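Local coordinates for protein transport protein SECE2 (Mycobacterium tuberculosis, PDB 3ONR) that binds calcium ions, held where three subunits of its hollow, spherical homododecamer meet, and may also sequester other small ligands, at residues Val2-Val7 against Phe64-Ser69; Arg40-Asp45 against Arg57-Val62. The protein carries 2 engineered substitutions. All coordinates share one frame; numbering follows the deposited sequence.

Interaction 1. Residues Val2-Val7 against Phe64-Ser69; sequences VSVYKV and FKMRPS. Residue 2 of segment 2-7 comes from a tag, linker or insertion. Engineered in segment 64-69: S69 (natural residue Ala).
K6 and F64 pair through their backbones: K6 N donates to F64 O at 2.8 Å, and F64 N returns a bond to K6 O at 3.0 Å. This antiparallel hydrogen-bonded pair, with Y5 and K65 as the non-hydrogen-bonded pair beside it, joins the start of strand 4-14 to the end of strand 54-65. M66 has already left its strand, yet its N still reaches V4 O at 2.9 Å in an almost straight bond (174°). Just past it a water bridges the two segments, accepting from V4 N and donating to M66 O. K65, whose chain is extended beyond CG, carries NZ back to S3 OG for a weak bond of 3.1 Å; a long lysine chain suits such a span, and K65 itself is exposed.

Around this ladder the side chains pack by length and shape. F64 CG sits between its backbone N and carbonyl carbon (chi1 45°), and the ring lies beside the K6 chain, its CE1 3.8 Å from K6 CB, while K6 O stands over one face toward the rim. The lysine thus offers methylene groups to a buried phenyl. Unbranched M66 lays SD 3.6 Å from V4 CG1, and its CE reaches K6 CB. The Y5 ring meets the backbone instead, with F64 C near its plane at the edge.

D35 accepts a hydrogen bond from K65 N and, with V33, touches F64, so the loop after helix 18-32 closes over this corner. Y5 and V7 pair with a strand of a second subunit, carrying the sheet across the interface.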
loop_
_atom_site.group_PDB
_atom_site.type_symbol
_atom_site.label_atom_id
_atom_site.label_comp_id
_atom_site.label_asym_id
_atom_site.label_seq_id
_atom_site.Cartn_x
_atom_site.Cartn_y
_atom_site.Cartn_z
ATOM N N VAL A 2 -11.870 28.954 7.117
ATOM C CA VAL A 2 -13.381 28.879 7.003
ATOM C C VAL A 2 -13.840 27.695 7.854
ATOM O O VAL A 2 -13.658 27.734 9.049
ATOM C CB VAL A 2 -13.838 28.700 5.538
ATOM N N SER A 3 -14.410 26.649 7.263
ATOM C CA SER A 3 -14.540 25.352 7.988
ATOM C C SER A 3 -13.331 24.425 7.735
ATOM O O SER A 3 -13.061 24.005 6.625
ATOM C CB SER A 3 -15.847 24.623 7.639
ATOM O OG SER A 3 -16.927 25.543 7.788
ATOM N N VAL A 4 -12.633 24.150 8.808
ATOM C CA VAL A 4 -11.538 23.189 8.830
ATOM C C VAL A 4 -11.873 22.059 9.784
ATOM O O VAL A 4 -12.463 22.313 10.835
ATOM C CB VAL A 4 -10.230 23.950 9.268
ATOM C CG1 VAL A 4 -9.078 22.929 9.422
ATOM C CG2 VAL A 4 -9.907 25.000 8.239
ATOM N N TYR A 5 -11.451 20.814 9.498
ATOM C CA TYR A 5 -11.855 19.674 10.264
ATOM C C TYR A 5 -10.632 18.913 10.802
ATOM O O TYR A 5 -9.537 18.994 10.208
ATOM C CB TYR A 5 -12.588 18.695 9.379
ATOM C CG TYR A 5 -13.798 19.327 8.738
ATOM C CD1 TYR A 5 -13.677 20.113 7.591
ATOM C CD2 TYR A 5 -15.093 19.043 9.250
ATOM C CE1 TYR A 5 -14.785 20.717 7.035
ATOM C CE2 TYR A 5 -16.240 19.695 8.715
ATOM C CZ TYR A 5 -16.076 20.471 7.587
ATOM O OH TYR A 5 -17.179 21.102 6.983
ATOM N N LYS A 6 -10.823 18.259 11.916
ATOM C CA LYS A 6 -9.779 17.422 12.488
ATOM C C LYS A 6 -10.128 15.992 12.248
ATOM O O LYS A 6 -11.316 15.631 12.215
ATOM C CB LYS A 6 -9.669 17.699 14.001
ATOM C CG LYS A 6 -8.525 16.860 14.637
ATOM C CD LYS A 6 -8.185 17.432 16.010
ATOM C CE LYS A 6 -7.373 16.444 16.805
ATOM N NZ LYS A 6 -5.990 16.293 16.361
ATOM N N VAL A 7 -9.134 15.172 11.974
ATOM C CA VAL A 7 -9.417 13.743 11.664
ATOM C C VAL A 7 -8.731 12.934 12.753
ATOM O O VAL A 7 -7.479 13.082 12.948
ATOM C CB VAL A 7 -8.712 13.347 10.289
ATOM C CG1 VAL A 7 -8.994 11.822 9.919
ATOM C CG2 VAL A 7 -9.186 14.252 9.250
ATOM N N PHE A 64 -14.293 15.832 12.198
ATOM C CA PHE A 64 -15.291 16.775 12.749
ATOM C C PHE A 64 -14.745 18.160 12.646
ATOM O O PHE A 64 -13.521 18.374 12.560
ATOM C CB PHE A 64 -15.578 16.464 14.274
ATOM C CG PHE A 64 -14.317 16.202 15.102
ATOM C CD1 PHE A 64 -13.642 17.235 15.725
ATOM C CD2 PHE A 64 -13.764 14.958 15.135
ATOM C CE1 PHE A 64 -12.455 17.005 16.417
ATOM C CE2 PHE A 64 -12.587 14.709 15.851
ATOM C CZ PHE A 64 -11.928 15.720 16.474
ATOM N N LYS A 65 -15.653 19.091 12.559
ATOM C CA LYS A 65 -15.266 20.543 12.511
ATOM C C LYS A 65 -14.409 20.953 13.722
ATOM O O LYS A 65 -14.693 20.535 14.851
ATOM C CB LYS A 65 -16.540 21.380 12.440
ATOM C CG LYS A 65 -16.362 22.790 11.929
ATOM C CD LYS A 65 -17.654 23.236 11.219
ATOM C CE LYS A 65 -17.542 24.650 10.786
ATOM N NZ LYS A 65 -18.836 25.015 10.139
ATOM N N MET A 66 -13.349 21.751 13.490
ATOM C CA MET A 66 -12.526 22.322 14.584
ATOM C C MET A 66 -13.257 23.486 15.143
ATOM O O MET A 66 -13.550 24.362 14.398
ATOM C CB MET A 66 -11.237 22.938 14.046
ATOM C CG MET A 66 -10.244 21.921 13.505
ATOM S SD MET A 66 -8.695 22.784 13.023
ATOM C CE MET A 66 -7.893 21.207 13.099
ATOM N N ARG A 67 -13.496 23.544 16.459
ATOM C CA ARG A 67 -14.129 24.765 17.032
ATOM C C ARG A 67 -13.029 25.715 17.473
ATOM O O ARG A 67 -12.052 25.243 18.073
ATOM C CB ARG A 67 -15.020 24.389 18.224
ATOM N N PRO A 68 -13.152 27.057 17.197
ATOM C CA PRO A 68 -12.056 27.950 17.615
ATOM C C PRO A 68 -11.733 27.936 19.130
ATOM O O PRO A 68 -10.575 28.249 19.477
ATOM C CB PRO A 68 -12.545 29.378 17.205
ATOM C CG PRO A 68 -13.495 29.116 16.029
ATOM C CD PRO A 68 -14.182 27.779 16.409
ATOM N N SER A 69 -12.735 27.665 19.998
ATOM C CA SER A 69 -12.526 27.731 21.482
ATOM C C SER A 69 -11.938 26.425 21.997
ATOM O O SER A 69 -11.970 26.171 23.231
ATOM C CB SER A 69 -13.822 28.005 22.270
ATOM O OG SER A 69 -13.980 29.346 22.673
HETATM O O HOH W 1 -13.639 25.230 11.727
#

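Interaction 2. Residues Arg40-Asp45 against Arg57-Val62; sequences RVIEQD and RIKLEV
D45 and R57 face each other at the turn-side end of this stretch of a beta hairpin, the 38-48/54-65 pair of the dodecin sheet, their side chains crossing obliquely. The arginine grips the carboxylate side-on: NE points straight at D45 OD2 on its syn side (177°), and NH2 reaches OD1 from above the carboxylate plane, the planes 32° apart. D45 CG lies between the backbone N and the carbonyl carbon (chi1 73°), turning the short acid toward its partner.

Further along, a classic beta bulge sets I42 and E43 opposite K59, whose O takes a bond of 2.8 Å from I42 N and a weak one of 3.4 Å from E43 N. I42 lies across both K59 and E61, CG2 touching K59 CE and CD1 against E61 CB, aliphatic parts that suit an isoleucine. E61 forms a salt bridge with K59 of a second subunit, K59 pairs with E61 of a third, and R40, on the same face, pairs with E43 of the second.

The other face carries V41, Q44, I58 and L60. Q44, I58 and L60 touch helix 18-32, the last two at the small A21, A22 and A25, while V41 packs on W18 of a neighbouring subunit. Q44 and I58 run side by side, whereas V41 crosses I58 at about a right angle. Branched V41 sets CG1 3.8 Å from I58 CD1 and CG2 3.7 Å from L60 CD2.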
loop_
_atom_site.group_PDB
_atom_site.type_symbol
_atom_site.label_atom_id
_atom_site.label_comp_id
_atom_site.label_asym_id
_atom_site.label_seq_id
_atom_site.Cartn_x
_atom_site.Cartn_y
_atom_site.Cartn_z
ATOM N N ARG A 40 -14.742 5.417 8.796
ATOM C CA ARG A 40 -14.108 4.404 7.852
ATOM C C ARG A 40 -13.359 3.352 8.621
ATOM O O ARG A 40 -12.633 3.657 9.586
ATOM C CB ARG A 40 -13.127 5.122 6.889
ATOM C CG ARG A 40 -12.547 4.254 5.798
ATOM C CD ARG A 40 -11.687 5.145 4.866
ATOM N NE ARG A 40 -12.419 6.405 4.699
ATOM C CZ ARG A 40 -12.101 7.404 3.881
ATOM N NH1 ARG A 40 -12.893 8.479 3.844
ATOM N NH2 ARG A 40 -11.026 7.347 3.088
ATOM N N VAL A 41 -13.497 2.082 8.233
ATOM C CA VAL A 41 -12.741 1.047 8.940
ATOM C C VAL A 41 -11.276 0.980 8.415
ATOM O O VAL A 41 -11.063 0.829 7.220
ATOM C CB VAL A 41 -13.429 -0.331 8.721
ATOM C CG1 VAL A 41 -12.610 -1.448 9.384
ATOM C CG2 VAL A 41 -14.796 -0.223 9.436
ATOM N N ILE A 42 -10.299 1.126 9.329
ATOM C CA ILE A 42 -8.870 1.129 8.961
ATOM C C ILE A 42 -8.257 -0.247 9.254
ATOM O O ILE A 42 -7.474 -0.773 8.440
ATOM C CB ILE A 42 -8.081 2.200 9.811
ATOM C CG1 ILE A 42 -8.813 3.574 9.687
ATOM C CG2 ILE A 42 -6.613 2.425 9.297
ATOM C CD1 ILE A 42 -9.011 4.029 8.202
ATOM N N GLU A 43 -8.601 -0.815 10.420
ATOM C CA GLU A 43 -7.994 -2.143 10.791
ATOM C C GLU A 43 -8.919 -2.884 11.723
ATOM O O GLU A 43 -9.715 -2.275 12.406
ATOM C CB GLU A 43 -6.603 -1.879 11.468
ATOM C CG GLU A 43 -5.857 -3.182 11.748
ATOM C CD GLU A 43 -4.402 -2.923 12.207
ATOM O OE1 GLU A 43 -4.144 -2.878 13.444
ATOM O OE2 GLU A 43 -3.511 -2.788 11.319
ATOM N N GLN A 44 -8.826 -4.224 11.747
ATOM C CA GLN A 44 -9.554 -5.046 12.712
ATOM C C GLN A 44 -8.560 -6.073 13.264
ATOM O O GLN A 44 -7.587 -6.532 12.608
ATOM C CB GLN A 44 -10.697 -5.819 12.009
ATOM C CG GLN A 44 -11.815 -4.898 11.555
ATOM C CD GLN A 44 -12.744 -5.574 10.603
ATOM O OE1 GLN A 44 -13.878 -5.919 10.960
ATOM N NE2 GLN A 44 -12.235 -5.852 9.420
ATOM N N ASP A 45 -8.777 -6.368 14.523
ATOM C CA ASP A 45 -7.996 -7.425 15.141
ATOM C C ASP A 45 -8.805 -8.077 16.248
ATOM O O ASP A 45 -9.974 -7.712 16.527
ATOM C CB ASP A 45 -6.561 -6.990 15.569
ATOM C CG ASP A 45 -6.528 -6.075 16.821
ATOM O OD1 ASP A 45 -5.446 -5.468 17.095
ATOM O OD2 ASP A 45 -7.544 -6.055 17.536
ATOM N N ARG A 57 -11.567 -6.010 18.127
ATOM C CA ARG A 57 -11.154 -4.603 18.230
ATOM C C ARG A 57 -11.136 -3.989 16.816
ATOM O O ARG A 57 -10.792 -4.661 15.831
ATOM C CB ARG A 57 -9.746 -4.476 18.824
ATOM C CG ARG A 57 -9.585 -5.209 20.207
ATOM C CD ARG A 57 -8.292 -4.802 20.939
ATOM N NE ARG A 57 -7.098 -5.206 20.195
ATOM C CZ ARG A 57 -5.860 -5.221 20.681
ATOM N NH1 ARG A 57 -5.641 -4.876 21.966
ATOM N NH2 ARG A 57 -4.842 -5.574 19.867
ATOM N N ILE A 58 -11.580 -2.731 16.680
ATOM C CA ILE A 58 -11.687 -2.155 15.323
ATOM C C ILE A 58 -11.272 -0.670 15.361
ATOM O O ILE A 58 -11.704 0.028 16.259
ATOM C CB ILE A 58 -13.083 -2.356 14.715
ATOM C CG1 ILE A 58 -13.159 -1.834 13.274
ATOM C CG2 ILE A 58 -14.170 -1.609 15.567
ATOM C CD1 ILE A 58 -14.423 -2.416 12.552
ATOM N N LYS A 59 -10.364 -0.293 14.448
ATOM C CA LYS A 59 -9.815 1.082 14.386
ATOM C C LYS A 59 -10.641 1.749 13.291
ATOM O O LYS A 59 -10.726 1.222 12.125
ATOM C CB LYS A 59 -8.307 1.054 14.001
ATOM C CG LYS A 59 -7.738 2.472 13.906
ATOM C CD LYS A 59 -6.239 2.461 14.098
ATOM C CE LYS A 59 -5.522 1.869 12.950
ATOM N NZ LYS A 59 -4.010 2.087 13.155
ATOM N N LEU A 60 -11.204 2.905 13.648
ATOM C CA LEU A 60 -12.062 3.713 12.797
ATOM C C LEU A 60 -11.456 5.123 12.601
ATOM O O LEU A 60 -10.871 5.657 13.504
ATOM C CB LEU A 60 -13.400 3.950 13.441
ATOM C CG LEU A 60 -14.232 2.670 13.815
ATOM C CD1 LEU A 60 -15.479 3.063 14.512
ATOM C CD2 LEU A 60 -14.574 1.900 12.515
ATOM N N GLU A 61 -11.667 5.684 11.433
ATOM C CA GLU A 61 -11.214 7.102 11.211
ATOM C C GLU A 61 -12.501 7.949 11.107
ATOM O O GLU A 61 -13.403 7.610 10.325
ATOM C CB GLU A 61 -10.418 7.157 9.902
ATOM C CG GLU A 61 -9.874 8.535 9.556
ATOM C CD GLU A 61 -9.230 8.636 8.159
ATOM O OE1 GLU A 61 -9.473 9.630 7.467
ATOM O OE2 GLU A 61 -8.446 7.771 7.739
ATOM N N VAL A 62 -12.584 9.041 11.865
ATOM C CA VAL A 62 -13.720 9.965 11.786
ATOM C C VAL A 62 -13.145 11.394 11.719
ATOM O O VAL A 62 -12.012 11.628 12.147
ATOM C CB VAL A 62 -14.671 9.859 13.071
ATOM C CG1 VAL A 62 -15.296 8.446 13.090
ATOM C CG2 VAL A 62 -13.848 10.090 14.354
#

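In the fold
Strand 54-65 is the middle strand of the three and serves both contacts: its end pairs with strand 4-14 in interaction 1, while its earlier part pairs with strand 38-48 in interaction 2. Their centres are 22 Å apart, and interaction 2 is nested within the loop of chain that interaction 1 closes. They meet where V7 CG1 packs 3.3 Å from E61 OE1 and 3.8 Å from V62 O. Interaction 2 is the one nearer the calcium site, the side chain of Q44 lying about 7 Å from the bound ion and about 7 Å from that of its ligand E19. Interaction 1 lies away from this site, but both contacts touch the same second subunit.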